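RavA (Legionella pneumophila str. Paris, PDB 6WO6) is a Legionella effector of unestablished molecular activity, probably delivered into host cells during invasion. Local coordinates at residues A[165-168]-A[169-173]; A[229-232]-A[233-237]; A[246-249]-A[250-254]. The protein carries 2 engineered substitutions. All coordinates share one frame; numbering follows the deposited sequence.

Interaction 1 of 3, residues A[165-168]-A[169-173]; sequences AKVG and HAFAV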
loop_
_atom_site.group_PDB
_atom_site.type_symbol
_atom_site.label_atom_id
_atom_site.label_comp_id
_atom_site.label_asym_id
_atom_site.label_seq_id
_atom_site.Cartn_x
_atom_site.Cartn_y
_atom_site.Cartn_z
ATOM N N ALA A 165 1.948 4.761 13.100
ATOM C CA ALA A 165 1.595 3.347 13.114
ATOM C C ALA A 165 1.178 2.871 11.727
ATOM O O ALA A 165 1.603 1.797 11.277
ATOM C CB ALA A 165 0.480 3.096 14.129
ATOM N N LYS A 166 0.351 3.663 11.031
ATOM C CA LYS A 166 -0.083 3.275 9.691
ATOM C C LYS A 166 1.090 3.229 8.718
ATOM O O LYS A 166 1.145 2.354 7.844
ATOM C CB LYS A 166 -1.162 4.232 9.185
ATOM C CG LYS A 166 -2.464 4.192 9.975
ATOM C CD LYS A 166 -3.142 2.836 9.889
ATOM C CE LYS A 166 -4.378 2.797 10.770
ATOM N NZ LYS A 166 -4.934 1.423 10.889
ATOM N N VAL A 167 2.035 4.163 8.851
ATOM C CA VAL A 167 3.205 4.149 7.975
ATOM C C VAL A 167 4.039 2.898 8.224
ATOM O O VAL A 167 4.511 2.250 7.280
ATOM C CB VAL A 167 4.031 5.436 8.159
ATOM C CG1 VAL A 167 5.420 5.271 7.562
ATOM C CG2 VAL A 167 3.317 6.602 7.506
ATOM N N GLY A 168 4.233 2.539 9.496
ATOM C CA GLY A 168 4.911 1.288 9.797
ATOM C C GLY A 168 4.216 0.089 9.176
ATOM O O GLY A 168 4.866 -0.788 8.595
ATOM N N HIS A 169 2.884 0.049 9.270
ATOM C CA HIS A 169 2.131 -1.079 8.728
ATOM C C HIS A 169 2.289 -1.182 7.213
ATOM O O HIS A 169 2.526 -2.271 6.668
ATOM C CB HIS A 169 0.658 -0.943 9.108
ATOM C CG HIS A 169 0.395 -1.109 10.572
ATOM N ND1 HIS A 169 -0.788 -0.715 11.162
ATOM C CD2 HIS A 169 1.154 -1.633 11.562
ATOM C CE1 HIS A 169 -0.742 -0.985 12.455
ATOM N NE2 HIS A 169 0.424 -1.544 12.724
ATOM N N ALA A 170 2.144 -0.054 6.511
ATOM C CA ALA A 170 2.263 -0.069 5.055
ATOM C C ALA A 170 3.671 -0.455 4.620
ATOM O O ALA A 170 3.841 -1.211 3.652
ATOM C CB ALA A 170 1.876 1.293 4.477
ATOM N N PHE A 171 4.692 0.051 5.320
ATOM C CA PHE A 171 6.062 -0.346 5.011
ATOM C C PHE A 171 6.258 -1.845 5.197
ATOM O O PHE A 171 6.916 -2.499 4.377
ATOM C CB PHE A 171 7.047 0.434 5.882
ATOM C CG PHE A 171 7.391 1.792 5.345
ATOM C CD1 PHE A 171 7.241 2.076 3.998
ATOM C CD2 PHE A 171 7.871 2.783 6.185
ATOM C CE1 PHE A 171 7.561 3.327 3.498
ATOM C CE2 PHE A 171 8.193 4.036 5.693
ATOM C CZ PHE A 171 8.037 4.308 4.348
ATOM N N ALA A 172 5.694 -2.410 6.272
ATOM C CA ALA A 172 5.816 -3.847 6.498
ATOM C C ALA A 172 5.157 -4.643 5.377
ATOM O O ALA A 172 5.719 -5.635 4.892
ATOM C CB ALA A 172 5.203 -4.221 7.848
ATOM N N VAL A 173 3.959 -4.227 4.960
ATOM C CA VAL A 173 3.261 -4.951 3.900
ATOM C C VAL A 173 4.054 -4.889 2.596
ATOM O O VAL A 173 4.192 -5.896 1.890
ATOM C CB VAL A 173 1.831 -4.410 3.730
ATOM C CG1 VAL A 173 1.218 -4.919 2.434
ATOM C CG2 VAL A 173 0.976 -4.828 4.911
#

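Interaction 2 of 3, residues A[229-232]-A[233-237]; sequences NRTD and VVMKI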
loop_
_atom_site.group_PDB
_atom_site.type_symbol
_atom_site.label_atom_id
_atom_site.label_comp_id
_atom_site.label_asym_id
_atom_site.label_seq_id
_atom_site.Cartn_x
_atom_site.Cartn_y
_atom_site.Cartn_z
ATOM N N ASN A 229 -1.053 -25.776 5.377
ATOM C CA ASN A 229 -1.162 -24.328 5.237
ATOM C C ASN A 229 -1.970 -23.895 4.020
ATOM O O ASN A 229 -2.177 -22.690 3.833
ATOM C CB ASN A 229 0.234 -23.694 5.157
ATOM C CG ASN A 229 1.099 -24.009 6.362
ATOM O OD1 ASN A 229 0.609 -24.469 7.393
ATOM N ND2 ASN A 229 2.397 -23.750 6.239
ATOM N N ARG A 230 -2.427 -24.837 3.187
ATOM C CA ARG A 230 -3.036 -24.472 1.909
ATOM C C ARG A 230 -4.376 -23.772 2.107
ATOM O O ARG A 230 -4.634 -22.715 1.511
ATOM C CB ARG A 230 -3.195 -25.718 1.034
ATOM C CG ARG A 230 -1.880 -26.415 0.700
ATOM C CD ARG A 230 -2.001 -27.240 -0.569
ATOM N NE ARG A 230 -2.109 -28.673 -0.311
ATOM C CZ ARG A 230 -1.175 -29.563 -0.631
ATOM N NH1 ARG A 230 -0.060 -29.171 -1.231
ATOM N NH2 ARG A 230 -1.361 -30.847 -0.361
ATOM N N THR A 231 -5.250 -24.359 2.930
ATOM C CA THR A 231 -6.523 -23.720 3.242
ATOM C C THR A 231 -6.310 -22.337 3.843
ATOM O O THR A 231 -7.040 -21.393 3.521
ATOM C CB THR A 231 -7.329 -24.595 4.204
ATOM O OG1 THR A 231 -7.488 -25.901 3.642
ATOM C CG2 THR A 231 -8.700 -23.989 4.453
ATOM N N ASP A 232 -5.309 -22.201 4.717
ATOM C CA ASP A 232 -5.032 -20.918 5.356
ATOM C C ASP A 232 -4.614 -19.871 4.328
ATOM O O ASP A 232 -5.096 -18.730 4.350
ATOM C CB ASP A 232 -3.949 -21.108 6.418
ATOM C CG ASP A 232 -3.528 -19.811 7.064
ATOM O OD1 ASP A 232 -4.325 -19.257 7.851
ATOM O OD2 ASP A 232 -2.399 -19.348 6.787
ATOM N N VAL A 233 -3.712 -20.247 3.417
ATOM C CA VAL A 233 -3.290 -19.341 2.349
ATOM C C VAL A 233 -4.491 -18.901 1.518
ATOM O O VAL A 233 -4.650 -17.715 1.195
ATOM C CB VAL A 233 -2.218 -20.011 1.472
ATOM C CG1 VAL A 233 -1.937 -19.172 0.242
ATOM C CG2 VAL A 233 -0.946 -20.235 2.270
ATOM N N VAL A 234 -5.356 -19.853 1.159
ATOM C CA VAL A 234 -6.497 -19.525 0.309
ATOM C C VAL A 234 -7.466 -18.596 1.037
ATOM O O VAL A 234 -7.978 -17.631 0.454
ATOM C CB VAL A 234 -7.190 -20.812 -0.173
ATOM C CG1 VAL A 234 -8.440 -20.485 -0.967
ATOM C CG2 VAL A 234 -6.233 -21.630 -1.020
ATOM N N MET A 235 -7.730 -18.868 2.320
ATOM C CA MET A 235 -8.641 -18.018 3.079
ATOM C C MET A 235 -8.086 -16.609 3.216
ATOM O O MET A 235 -8.831 -15.632 3.105
ATOM C CB MET A 235 -8.916 -18.619 4.459
ATOM C CG MET A 235 -9.647 -19.948 4.429
ATOM S SD MET A 235 -11.219 -19.876 3.543
ATOM C CE MET A 235 -12.336 -19.431 4.867
ATOM N N LYS A 236 -6.775 -16.479 3.430
ATOM C CA LYS A 236 -6.188 -15.145 3.542
ATOM C C LYS A 236 -6.265 -14.388 2.219
ATOM O O LYS A 236 -6.596 -13.191 2.199
ATOM C CB LYS A 236 -4.746 -15.252 4.035
ATOM C CG LYS A 236 -4.667 -15.522 5.531
ATOM C CD LYS A 236 -3.290 -15.971 5.981
ATOM C CE LYS A 236 -3.289 -16.251 7.475
ATOM N NZ LYS A 236 -1.993 -16.812 7.938
ATOM N N ILE A 237 -5.979 -15.066 1.103
ATOM C CA ILE A 237 -6.097 -14.415 -0.203
ATOM C C ILE A 237 -7.529 -13.944 -0.430
ATOM O O ILE A 237 -7.768 -12.788 -0.796
ATOM C CB ILE A 237 -5.626 -15.357 -1.323
ATOM C CG1 ILE A 237 -4.135 -15.660 -1.168
ATOM C CG2 ILE A 237 -5.905 -14.739 -2.684
ATOM C CD1 ILE A 237 -3.653 -16.797 -2.037
#

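Interaction 3 of 3, residues A[246-249]-A[250-254]; sequences ELAI and KVQSA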
loop_
_atom_site.group_PDB
_atom_site.type_symbol
_atom_site.label_atom_id
_atom_site.label_comp_id
_atom_site.label_asym_id
_atom_site.label_seq_id
_atom_site.Cartn_x
_atom_site.Cartn_y
_atom_site.Cartn_z
ATOM N N GLU A 246 -7.372 -12.467 -10.077
ATOM C CA GLU A 246 -6.490 -13.434 -10.722
ATOM C C GLU A 246 -5.793 -14.317 -9.695
ATOM O O GLU A 246 -5.717 -15.539 -9.869
ATOM C CB GLU A 246 -5.461 -12.714 -11.595
ATOM C CG GLU A 246 -6.017 -12.118 -12.881
ATOM C CD GLU A 246 -6.430 -13.173 -13.889
ATOM O OE1 GLU A 246 -7.495 -13.802 -13.701
ATOM O OE2 GLU A 246 -5.684 -13.377 -14.870
ATOM N N LEU A 247 -5.299 -13.719 -8.608
ATOM C CA LEU A 247 -4.499 -14.470 -7.645
ATOM C C LEU A 247 -5.276 -15.643 -7.060
ATOM O O LEU A 247 -4.755 -16.761 -6.986
ATOM C CB LEU A 247 -4.011 -13.544 -6.532
ATOM C CG LEU A 247 -3.118 -14.216 -5.487
ATOM C CD1 LEU A 247 -1.802 -14.648 -6.107
ATOM C CD2 LEU A 247 -2.878 -13.296 -4.300
ATOM N N ALA A 248 -6.525 -15.415 -6.645
ATOM C CA ALA A 248 -7.299 -16.481 -6.015
ATOM C C ALA A 248 -7.582 -17.619 -6.993
ATOM O O ALA A 248 -7.362 -18.799 -6.674
ATOM C CB ALA A 248 -8.601 -15.913 -5.451
ATOM N N ILE A 249 -8.083 -17.281 -8.186
ATOM C CA ILE A 249 -8.371 -18.290 -9.202
ATOM C C ILE A 249 -7.129 -19.124 -9.484
ATOM O O ILE A 249 -7.170 -20.363 -9.470
ATOM C CB ILE A 249 -8.897 -17.623 -10.488
ATOM C CG1 ILE A 249 -10.160 -16.805 -10.209
ATOM C CG2 ILE A 249 -9.183 -18.664 -11.553
ATOM C CD1 ILE A 249 -10.668 -16.043 -11.420
ATOM N N LYS A 250 -5.997 -18.455 -9.727
ATOM C CA LYS A 250 -4.792 -19.173 -10.130
ATOM C C LYS A 250 -4.246 -20.030 -8.994
ATOM O O LYS A 250 -3.815 -21.163 -9.228
ATOM C CB LYS A 250 -3.732 -18.192 -10.627
ATOM C CG LYS A 250 -4.212 -17.288 -11.752
ATOM C CD LYS A 250 -3.493 -17.536 -13.057
ATOM C CE LYS A 250 -4.004 -16.583 -14.124
ATOM N NZ LYS A 250 -3.423 -16.859 -15.465
ATOM N N VAL A 251 -4.259 -19.518 -7.759
ATOM C CA VAL A 251 -3.740 -20.289 -6.633
ATOM C C VAL A 251 -4.582 -21.540 -6.407
ATOM O O VAL A 251 -4.049 -22.642 -6.204
ATOM C CB VAL A 251 -3.672 -19.407 -5.371
ATOM C CG1 VAL A 251 -3.482 -20.255 -4.129
ATOM C CG2 VAL A 251 -2.540 -18.404 -5.495
ATOM N N GLN A 252 -5.910 -21.396 -6.452
ATOM C CA GLN A 252 -6.765 -22.561 -6.248
ATOM C C GLN A 252 -6.597 -23.575 -7.376
ATOM O O GLN A 252 -6.548 -24.787 -7.126
ATOM C CB GLN A 252 -8.222 -22.119 -6.101
ATOM C CG GLN A 252 -8.460 -21.243 -4.866
ATOM C CD GLN A 252 -9.930 -21.043 -4.546
ATOM O OE1 GLN A 252 -10.552 -21.873 -3.879
ATOM N NE2 GLN A 252 -10.494 -19.933 -5.015
ATOM N N SER A 253 -6.465 -23.103 -8.620
ATOM C CA SER A 253 -6.296 -24.044 -9.722
ATOM C C SER A 253 -4.932 -24.727 -9.678
ATOM O O SER A 253 -4.816 -25.894 -10.068
ATOM C CB SER A 253 -6.500 -23.338 -11.063
ATOM O OG SER A 253 -5.262 -22.927 -11.612
ATOM N N ALA A 254 -3.896 -24.037 -9.193
ATOM C CA ALA A 254 -2.586 -24.671 -9.075
ATOM C C ALA A 254 -2.589 -25.733 -7.984
ATOM O O ALA A 254 -2.013 -26.816 -8.159
ATOM C CB ALA A 254 -1.511 -23.620 -8.802
HETATM O O HOH W 1 -4.632 -15.144 -17.024
#

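Interaction 1 of 3, residues A[165-168]-A[169-173]
Within helix 162-181, successive turns set Val167 beside Phe171 and the His169 ring against the carbonyl of Ala165, an i/i+4 pattern along one continuous helix. Val167 and Phe171 run side by side and point the same way. Val167 CG1, swung anti to its own N (chi1 164°), leans on the ring at Phe171 CE2 (3.6 Å) and Phe171 CD2 (3.8 Å). The pair is buried, with Ala135 of helix 131-141 next to Val167 and Val150 and Ser151 of helix 147-157 next to the phenyl ring. His169 packs differently: the imidazole has Ala165 O over one face, offset toward the rim, with Ala165 O 3.2 Å from His169 CG. Ala165 O accepts a hydrogen bond from His169 N at 3.0 Å, while its approach to the ring is not a hydrogen bond. Phe171 N likewise reaches Val167 O (3.0 Å). Lys166 NZ makes a salt bridge with Glu202 and stands 4.7 Å from His169 ND1. Val167 and Phe171 thus give an apolar patch toward helices 131-141 and 147-157, while His169 and Lys166 reach Ser199 and Glu202 of helix 197-202, where a positive Lys166 would be expected to disfavour protonation of the imidazole and Glu202 to offset this.

Interaction 2 of 3, residues A[229-232]-A[233-237]
Asp232 and Lys236, one turn apart on helix 230-240, send their side chains across each other at a slant, so that the ammonium end of the lysine reaches the carboxylate. Asp232 CG stands anti to the backbone N (chi1 176°), which directs the carboxylate along the helix toward the following turn. Lys236 starts out with CG beside its own N and is extended from there on, its CD and CE passing alongside the acid. Lys236 NZ meets Asp232 OD2 at 2.8 Å in a hydrogen-bonded salt bridge that uses the syn lone pair of that oxygen. The second oxygen is less involved, with Lys236 NZ 3.4 Å from Asp232 OD1. The ammonium has other company: it also hydrogen-bonds to Phe190 O and makes a cation-pi contact with Phe195, so three kinds of partner fix the end of this chain. On another side of the helix Thr231 and Met235 lie side by side and point the same way, meeting loosely through Thr231 CG2 and Met235 CG (4.2 Å). Met235 then bends at chi2 and chi3, carrying its sulfur and methyl clear of Thr231. Val233 is buried against Phe190 of helix 188-191, while Val234 packs on Phe255 of helix 246-265. Beneath the side chains run the backbone bonds, from Val233 N to Asn229 O (2.9 Å) through Lys236 N to Asp232 O (3.0 Å). An acid in the first turn should also be favoured by the helix dipole. The whole is a classic i/i+4 Asp-Lys salt bridge at the start of an amphipathic helix, with the lysine tying the helix to the region of Phe190 and Phe195.

Interaction 3 of 3, residues A[246-249]-A[250-254]
Lys250 NZ is held by several partners: it forms a salt bridge with Glu286, a weak hydrogen bond with Ser215 OG, and donates to a water 2.6 Å from Lys250 NZ. The same water donates to Glu246 OE2 at 3.0 Å and so joins two charges one helical turn apart. Directly, Lys250 NZ and Glu246 OE2 are 4.2 Å apart, beyond a salt bridge, and the water bridges them. The two side chains lie alongside and point the same way, with Lys250 CE 3.7 Å from Glu246 OE2. Both are bent at chi2, at -69° in Glu246 and -114° in Lys250, which turns their ends toward the shared water. With Glu286 as its stronger partner, the ammonium probably favours the charged form of both acids. A second pair, Leu247 and Val251, makes an apolar i/i+4 contact: Leu247 CD1 touches Val251 CG2 at 3.9 Å, the two side chains again side by side and pointing the same way. Gln252 lies over the preceding turn, its CG 3.2 Å from Ala248 O. Ser253 OG folds back to a weak bond with Lys250 O (3.3 Å). These groups spread round the first turns of helix 246-265, which is flanked on more than one side. Val251 and Lys250 face helix 214-224 at Leu221 and Ala218, Leu247 and Ala248 press on Ile237 of helix 230-240, and Ser253 and Ala254 meet Phe287 just beyond helix 281-286.

All three contacts are i/i+4 packing within single helices, but their settings differ. Interaction 1 lies nearer the middle of the elongated chain, its centre about 22 Å from that of interaction 2 and about 27 Å from that of interaction 3, and touches neither. Interactions 2 and 3 occupy consecutive helices, 230-240 and 246-265, with centres about 11 Å apart, and meet mainly through Ile237, which packs on Leu247, Ala248 and Val251, and also where Val234 touches Gln252. Interactions 1 and 3 are partly buried; interaction 2 is a surface contact. Their charged groups also differ: paired directly within interaction 2; bridged by water in interaction 3, where Lys250 also bonds Glu286 outside; and, for Lys166 of interaction 1, paired with outside Glu202.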